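Side-chain contacts in extracellular solute-binding protein (Conexibacter woesei, PDB 4P98), which probably serves as the membrane-anchored binding component of an ABC transporter, capturing a solute for uptake into the cell: residues G129-D132 against G133-G137; L271-N275 against R276-L280; E112-P115 against P116-G120. One frame throughout, in Å; residues are numbered along the deposited sequence. Where two conformers were deposited one is given.

How the contacts relate
From the N terminus, contact 3 comes first: residues 112-120 close a tight turn and enter strand 118-123 of the six-stranded sheet. That strand leads directly into helix 125-137, whose later part is contact 1, packed against elements of the other domain. Contact 2 comes last, a loop closed just after strand 268-271, the edge neighbour of strand 118-123. The three follow in series; none nests within or crosses another. Contacts 1 and 2 meet through Leu131, which packs on Leu273, Ile278 and Leu280, tying helix to loop where the chain passes between domains. Contact 3 stands apart, its centre about 33 Å from that of contact 1.

Contact 1 (G129-D132 against G133-G137); sequences GYLD and GFVAG
The ring of Tyr130 and the side chain of Phe134, one helical turn on, point out from the same flank without stacking: the ring planes are nearly parallel but displaced, and Tyr130 CE2 lies 4.6 Å from Phe134 CB, about as near as the tyrosine ring comes. Both rings are enclosed by other parts of the chain. Ala165 and Ala169 of helix 154-170 meet Tyr130, Ala170 meets Phe134, and Leu301 of helix 294-307 touches both; small alanines let the neighbouring helix approach broad aromatic groups. With CG of Phe134 anti to its backbone N (chi1 -175°), the ring swings clear of the helix while CB remains 3.3 Å from Tyr130 O.

That oxygen also accepts Phe134 N at 2.9 Å, the donor tilted 20° from the carbonyl plane. One residue along, Leu131 O receives Val135 N and is brushed by Val135 CG2 at 3.3 Å. The leucine and valine touch more lightly, CD1 of Leu131 lying 4.2 Å from CG2 of Val135; compact branches suit this flank, where Ile226 also meets Val135. Asp132 O takes the N-H of Ala136, whose single methyl fits beside Ile226 and Leu167. Gly133 N completes the series on Gly129 O in a nearly straight bond (169°). These are the i to i+4 bonds of a buried alpha helix, here packed into a Rossmann-like domain of the kind found in type I periplasmic-binding proteins.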
loop_
_atom_site.group_PDB
_atom_site.type_symbol
_atom_site.label_atom_id
_atom_site.label_comp_id
_atom_site.label_asym_id
_atom_site.label_seq_id
_atom_site.Cartn_x
_atom_site.Cartn_y
_atom_site.Cartn_z
ATOM N N GLY A 129 1.865 8.343 -2.111
ATOM C CA GLY A 129 1.992 9.312 -3.186
ATOM C C GLY A 129 3.334 10.018 -3.149
ATOM O O GLY A 129 4.025 10.113 -4.166
ATOM N N TYR A 130 3.713 10.484 -1.958
ATOM C CA TYR A 130 4.972 11.203 -1.794
ATOM C C TYR A 130 6.171 10.373 -2.260
ATOM O O TYR A 130 7.026 10.887 -2.967
ATOM C CB TYR A 130 5.159 11.678 -0.352
ATOM C CG TYR A 130 6.263 12.699 -0.205
ATOM C CD1 TYR A 130 5.992 14.058 -0.317
ATOM C CD2 TYR A 130 7.576 12.303 0.021
ATOM C CE1 TYR A 130 6.995 15.000 -0.179
ATOM C CE2 TYR A 130 8.594 13.246 0.165
ATOM C CZ TYR A 130 8.295 14.587 0.064
ATOM O OH TYR A 130 9.293 15.533 0.176
ATOM N N LEU A 131 6.227 9.098 -1.889
ATOM C CA LEU A 131 7.330 8.246 -2.302
ATOM C C LEU A 131 7.354 8.033 -3.824
ATOM O O LEU A 131 8.422 8.034 -4.444
ATOM C CB LEU A 131 7.288 6.911 -1.564
ATOM C CG LEU A 131 8.396 5.923 -1.896
ATOM C CD1 LEU A 131 9.777 6.540 -1.654
ATOM C CD2 LEU A 131 8.217 4.649 -1.109
ATOM N N ASP A 132 6.190 7.852 -4.432
ATOM C CA ASP A 132 6.122 7.730 -5.896
ATOM C C ASP A 132 6.673 8.964 -6.591
ATOM O O ASP A 132 7.487 8.857 -7.522
ATOM C CB ASP A 132 4.678 7.539 -6.360
ATOM C CG ASP A 132 4.101 6.240 -5.931
ATOM O OD1 ASP A 132 4.851 5.254 -5.791
ATOM O OD2 ASP A 132 2.866 6.208 -5.748
ATOM N N GLY A 133 6.225 10.132 -6.140
ATOM C CA GLY A 133 6.646 11.405 -6.696
ATOM C C GLY A 133 8.126 11.669 -6.476
ATOM O O GLY A 133 8.815 12.182 -7.361
ATOM N N PHE A 134 8.618 11.306 -5.296
ATOM C CA PHE A 134 10.034 11.440 -4.991
ATOM C C PHE A 134 10.901 10.550 -5.882
ATOM O O PHE A 134 11.949 10.985 -6.352
ATOM C CB PHE A 134 10.299 11.137 -3.521
ATOM C CG PHE A 134 11.725 11.366 -3.110
ATOM C CD1 PHE A 134 12.647 10.342 -3.173
ATOM C CD2 PHE A 134 12.139 12.616 -2.676
ATOM C CE1 PHE A 134 13.973 10.556 -2.800
ATOM C CE2 PHE A 134 13.459 12.841 -2.305
ATOM C CZ PHE A 134 14.369 11.807 -2.365
ATOM N N VAL A 135 10.470 9.310 -6.112
ATOM C CA VAL A 135 11.174 8.415 -7.026
ATOM C C VAL A 135 11.148 8.992 -8.436
ATOM O O VAL A 135 12.174 8.978 -9.134
ATOM C CB VAL A 135 10.604 6.972 -7.014
ATOM C CG1 VAL A 135 11.163 6.141 -8.156
ATOM C CG2 VAL A 135 10.911 6.273 -5.704
ATOM N N ALA A 136 9.991 9.510 -8.854
ATOM C CA ALA A 136 9.862 10.133 -10.168
ATOM C C ALA A 136 10.840 11.299 -10.344
ATOM O O ALA A 136 11.440 11.461 -11.402
ATOM C CB ALA A 136 8.437 10.613 -10.396
ATOM N N GLY A 137 10.990 12.109 -9.306
ATOM C CA GLY A 137 11.882 13.255 -9.352
ATOM C C GLY A 137 13.354 12.905 -9.215
ATOM O O GLY A 137 14.206 13.752 -9.438
#

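Contact 2 (L271-N275 against R276-L280); sequences LALGN and RGIVL
Asn275 OD1 reaches back across its own turn to accept Gly277 N at 3.0 Å, in the carbonyl plane, and Ala272 N at 2.9 Å, tilted 20° from it. Two N-H groups, from the residues flanking a type I beta turn from Leu273 to Arg276, thus grip one amide oxygen. The pattern resembles a Schellman motif: Arg276 N bonds to Leu273 O, a weak bond joins Gly277 N to Ala272 O, and Arg276 itself has a left-handed backbone conformation. Ala272 O also accepts Ile278 N, the donor standing above the carbonyl plane.

Asparagine suits its place because its amide can serve both ways: with CG between the backbone N and the carbonyl carbon (chi1 57°), OD1 turns into the loop while ND2 donates to Val270 O, which fixes the rotation of the group. Gly277 fits where a side chain could not, since a CB there would fall 2.5 Å from Leu271 CA. Leu271 instead lays CB and CG over Gly277 CA, each at 3.9 Å.

On the other flank Leu273 CD2 meets Ile278 CG2 at 3.7 Å, the two side chains crossing obliquely. Farther out, Gln127 OE1 accepts Leu273 N and Ser302 OG bonds to Leu273 O, holding the loop between helices 125-137 and 294-307. A water finishes the closure, donating to Leu273 O at 3.0 Å and to Ile278 O at 2.7 Å.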
loop_
_atom_site.group_PDB
_atom_site.type_symbol
_atom_site.label_atom_id
_atom_site.label_comp_id
_atom_site.label_asym_id
_atom_site.label_seq_id
_atom_site.Cartn_x
_atom_site.Cartn_y
_atom_site.Cartn_z
ATOM N N LEU A 271 2.160 2.661 9.960
ATOM C CA LEU A 271 3.092 2.212 8.932
ATOM C C LEU A 271 3.403 3.416 8.068
ATOM O O LEU A 271 2.509 3.982 7.452
ATOM C CB LEU A 271 2.506 1.061 8.108
ATOM C CG LEU A 271 2.718 -0.347 8.669
ATOM C CD1 LEU A 271 1.967 -0.549 9.977
ATOM C CD2 LEU A 271 2.287 -1.374 7.631
ATOM N N ALA A 272 4.667 3.829 8.046
ATOM C CA ALA A 272 5.049 5.085 7.397
ATOM C C ALA A 272 6.431 5.012 6.751
ATOM O O ALA A 272 7.160 4.042 6.931
ATOM C CB ALA A 272 5.006 6.226 8.415
ATOM N N LEU A 273 6.787 6.051 5.991
ATOM C CA LEU A 273 8.092 6.084 5.328
ATOM C C LEU A 273 9.210 6.098 6.349
ATOM O O LEU A 273 10.189 5.364 6.214
ATOM C CB LEU A 273 8.210 7.308 4.429
ATOM C CG LEU A 273 7.329 7.300 3.181
ATOM C CD1 LEU A 273 7.217 8.700 2.606
ATOM C CD2 LEU A 273 7.888 6.329 2.158
ATOM N N GLY A 274 9.026 6.902 7.392
ATOM C CA GLY A 274 10.010 7.046 8.458
ATOM C C GLY A 274 10.399 5.771 9.177
ATOM O O GLY A 274 11.542 5.617 9.562
ATOM N N ASN A 275 9.453 4.856 9.366
ATOM C CA ASN A 275 9.718 3.580 10.054
ATOM C C ASN A 275 9.767 2.339 9.143
ATOM O O ASN A 275 9.754 1.209 9.637
ATOM C CB ASN A 275 8.694 3.367 11.187
ATOM C CG ASN A 275 7.248 3.403 10.695
ATOM O OD1 ASN A 275 6.955 3.000 9.588
ATOM N ND2 ASN A 275 6.349 3.909 11.527
ATOM N N ARG A 276 9.827 2.549 7.825
ATOM C CA ARG A 276 9.885 1.448 6.831
ATOM C C ARG A 276 8.623 0.553 6.824
ATOM O O ARG A 276 8.656 -0.601 6.381
ATOM C CB ARG A 276 11.197 0.653 6.965
ATOM C CG ARG A 276 12.433 1.553 6.802
ATOM C CD ARG A 276 13.752 0.785 6.694
ATOM N NE ARG A 276 13.616 -0.419 5.877
ATOM C CZ ARG A 276 13.748 -0.485 4.550
ATOM N NH1 ARG A 276 14.051 0.593 3.823
ATOM N NH2 ARG A 276 13.570 -1.654 3.939
ATOM N N GLY A 277 7.504 1.121 7.276
ATOM C CA GLY A 277 6.196 0.495 7.120
ATOM C C GLY A 277 5.732 0.654 5.682
ATOM O O GLY A 277 4.962 -0.165 5.192
ATOM N N ILE A 278 6.178 1.733 5.043
ATOM C CA ILE A 278 6.031 1.959 3.608
ATOM C C ILE A 278 7.422 1.874 2.983
ATOM O O ILE A 278 8.336 2.590 3.396
ATOM C CB ILE A 278 5.424 3.337 3.291
ATOM C CG1 ILE A 278 3.989 3.414 3.821
ATOM C CG2 ILE A 278 5.463 3.607 1.788
ATOM C CD1 ILE A 278 3.371 4.800 3.755
ATOM N N VAL A 279 7.566 1.006 1.985
ATOM C CA VAL A 279 8.848 0.779 1.307
ATOM C C VAL A 279 8.632 0.612 -0.194
ATOM O O VAL A 279 7.498 0.544 -0.651
ATOM C CB VAL A 279 9.549 -0.492 1.827
ATOM C CG1 VAL A 279 9.913 -0.347 3.301
ATOM C CG2 VAL A 279 8.685 -1.733 1.623
ATOM N N LEU A 280 9.730 0.546 -0.942
ATOM C CA LEU A 280 9.682 0.226 -2.366
ATOM C C LEU A 280 9.744 -1.266 -2.607
ATOM O O LEU A 280 10.389 -1.995 -1.872
ATOM C CB LEU A 280 10.855 0.878 -3.101
ATOM C CG LEU A 280 10.860 2.401 -3.177
ATOM C CD1 LEU A 280 12.091 2.848 -3.936
ATOM C CD2 LEU A 280 9.604 2.966 -3.806
HETATM O O HOH W 1 10.778 3.646 3.872
#

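Contact 3 (E112-P115 against P116-G120); sequences ERLP and PNVDG
Leu114 and Pro115 lie against Val118 through separate methyls of the valine. With CG1 anti to the backbone N (chi1 -173°), Val118 sends CG1 to Leu114 CD2 at 3.8 Å and CG2 to Pro115 CD at 3.6 Å, so a beta-branched residue fills both sites at once. Leu114 holds its CG anti to the carbonyl carbon in an extended chain; its fork lies against the start of the following strand, CD1 resting 3.8 Å from both Val118 O and Gly120 N. Gly120 leaves space for it, as a CB there would sit only 3.2 Å from Leu114 CD2. With an alanine here in place of Leu114, CG and both methyls go, which would probably open a gap over Gly120 and leave Val118 CG1 without its partner in this loop.

The two prolines stiffen the bend. Pro115 CB and Pro116 CD are squeezed to 3.4 Å, and the ring of Pro116 fixes phi near -60°, as its place in the turn requires. Asn117 has chi1 61°, which brings OD1 back to within 3.6 Å of Pro115 CB, while ND2 is held by the backbone oxygens of Val100 and Ala94. Val118 N closes the turn on Pro115 O at 3.1 Å, approaching from above the carbonyl plane. Leu91 of helix 84-94 covers Pro115 and Val118. This is a type I beta turn delivering the chain into strand 118-123 of a parallel, Rossmann-like sheet, as in type I periplasmic-binding folds.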
loop_
_atom_site.group_PDB
_atom_site.type_symbol
_atom_site.label_atom_id
_atom_site.label_comp_id
_atom_site.label_asym_id
_atom_site.label_seq_id
_atom_site.Cartn_x
_atom_site.Cartn_y
_atom_site.Cartn_z
ATOM N N GLU A 112 -8.399 4.631 19.649
ATOM C CA GLU A 112 -9.386 4.884 20.714
ATOM C C GLU A 112 -10.282 3.684 21.023
ATOM O O GLU A 112 -10.644 3.442 22.170
ATOM C CB GLU A 112 -10.342 6.014 20.276
ATOM C CG GLU A 112 -9.849 7.447 20.398
ATOM C CD GLU A 112 -10.512 8.361 19.378
ATOM O OE1 GLU A 112 -11.447 7.898 18.689
ATOM O OE2 GLU A 112 -10.104 9.533 19.257
ATOM N N ARG A 113 -10.631 2.951 19.977
ATOM C CA ARG A 113 -11.761 2.017 19.972
ATOM C C ARG A 113 -11.347 0.548 20.112
ATOM O O ARG A 113 -12.158 -0.346 19.901
ATOM C CB ARG A 113 -12.567 2.240 18.686
ATOM C CG ARG A 113 -12.930 3.712 18.466
ATOM C CD ARG A 113 -13.580 3.958 17.117
ATOM N NE ARG A 113 -14.650 2.988 16.941
ATOM C CZ ARG A 113 -14.731 2.083 15.969
ATOM N NH1 ARG A 113 -13.823 2.033 14.992
ATOM N NH2 ARG A 113 -15.762 1.235 15.965
ATOM N N LEU A 114 -10.095 0.301 20.482
ATOM C CA LEU A 114 -9.568 -1.061 20.575
ATOM C C LEU A 114 -9.956 -1.755 21.876
ATOM O O LEU A 114 -9.599 -1.280 22.954
ATOM C CB LEU A 114 -8.036 -1.041 20.480
ATOM C CG LEU A 114 -7.434 -0.525 19.176
ATOM C CD1 LEU A 114 -5.912 -0.470 19.261
ATOM C CD2 LEU A 114 -7.850 -1.405 18.008
ATOM N N PRO A 115 -10.665 -2.898 21.784
ATOM C CA PRO A 115 -10.787 -3.746 22.963
ATOM C C PRO A 115 -9.410 -4.244 23.431
ATOM O O PRO A 115 -8.433 -4.156 22.674
ATOM C CB PRO A 115 -11.664 -4.916 22.477
ATOM C CG PRO A 115 -12.370 -4.422 21.252
ATOM C CD PRO A 115 -11.412 -3.435 20.629
ATOM N N PRO A 116 -9.318 -4.771 24.661
ATOM C CA PRO A 116 -8.026 -5.199 25.219
ATOM C C PRO A 116 -7.308 -6.273 24.419
ATOM O O PRO A 116 -6.112 -6.470 24.609
ATOM C CB PRO A 116 -8.395 -5.763 26.599
ATOM C CG PRO A 116 -9.733 -5.185 26.918
ATOM C CD PRO A 116 -10.429 -5.034 25.597
ATOM N N ASN A 117 -8.031 -6.983 23.555
ATOM C CA ASN A 117 -7.450 -8.055 22.767
ATOM C C ASN A 117 -7.305 -7.744 21.282
ATOM O O ASN A 117 -7.157 -8.665 20.474
ATOM C CB ASN A 117 -8.234 -9.368 22.960
ATOM C CG ASN A 117 -9.691 -9.273 22.523
ATOM O OD1 ASN A 117 -10.281 -8.188 22.489
ATOM N ND2 ASN A 117 -10.294 -10.426 22.228
ATOM N N VAL A 118 -7.308 -6.460 20.924
ATOM C CA VAL A 118 -7.148 -6.069 19.534
ATOM C C VAL A 118 -5.980 -5.096 19.383
ATOM O O VAL A 118 -5.869 -4.146 20.146
ATOM C CB VAL A 118 -8.432 -5.400 18.977
ATOM C CG1 VAL A 118 -8.297 -5.168 17.484
ATOM C CG2 VAL A 118 -9.672 -6.242 19.295
ATOM N N ASP A 119 -5.106 -5.367 18.417
ATOM C CA ASP A 119 -4.098 -4.408 17.956
ATOM C C ASP A 119 -4.612 -3.746 16.670
ATOM O O ASP A 119 -5.263 -4.389 15.831
ATOM C CB ASP A 119 -2.764 -5.118 17.648
ATOM C CG ASP A 119 -1.968 -5.529 18.890
ATOM O OD1 ASP A 119 -2.370 -5.237 20.044
ATOM O OD2 ASP A 119 -0.888 -6.150 18.683
ATOM N N GLY A 120 -4.313 -2.461 16.505
ATOM C CA GLY A 120 -4.717 -1.714 15.328
ATOM C C GLY A 120 -3.558 -1.099 14.567
ATOM O O GLY A 120 -2.459 -0.919 15.115
#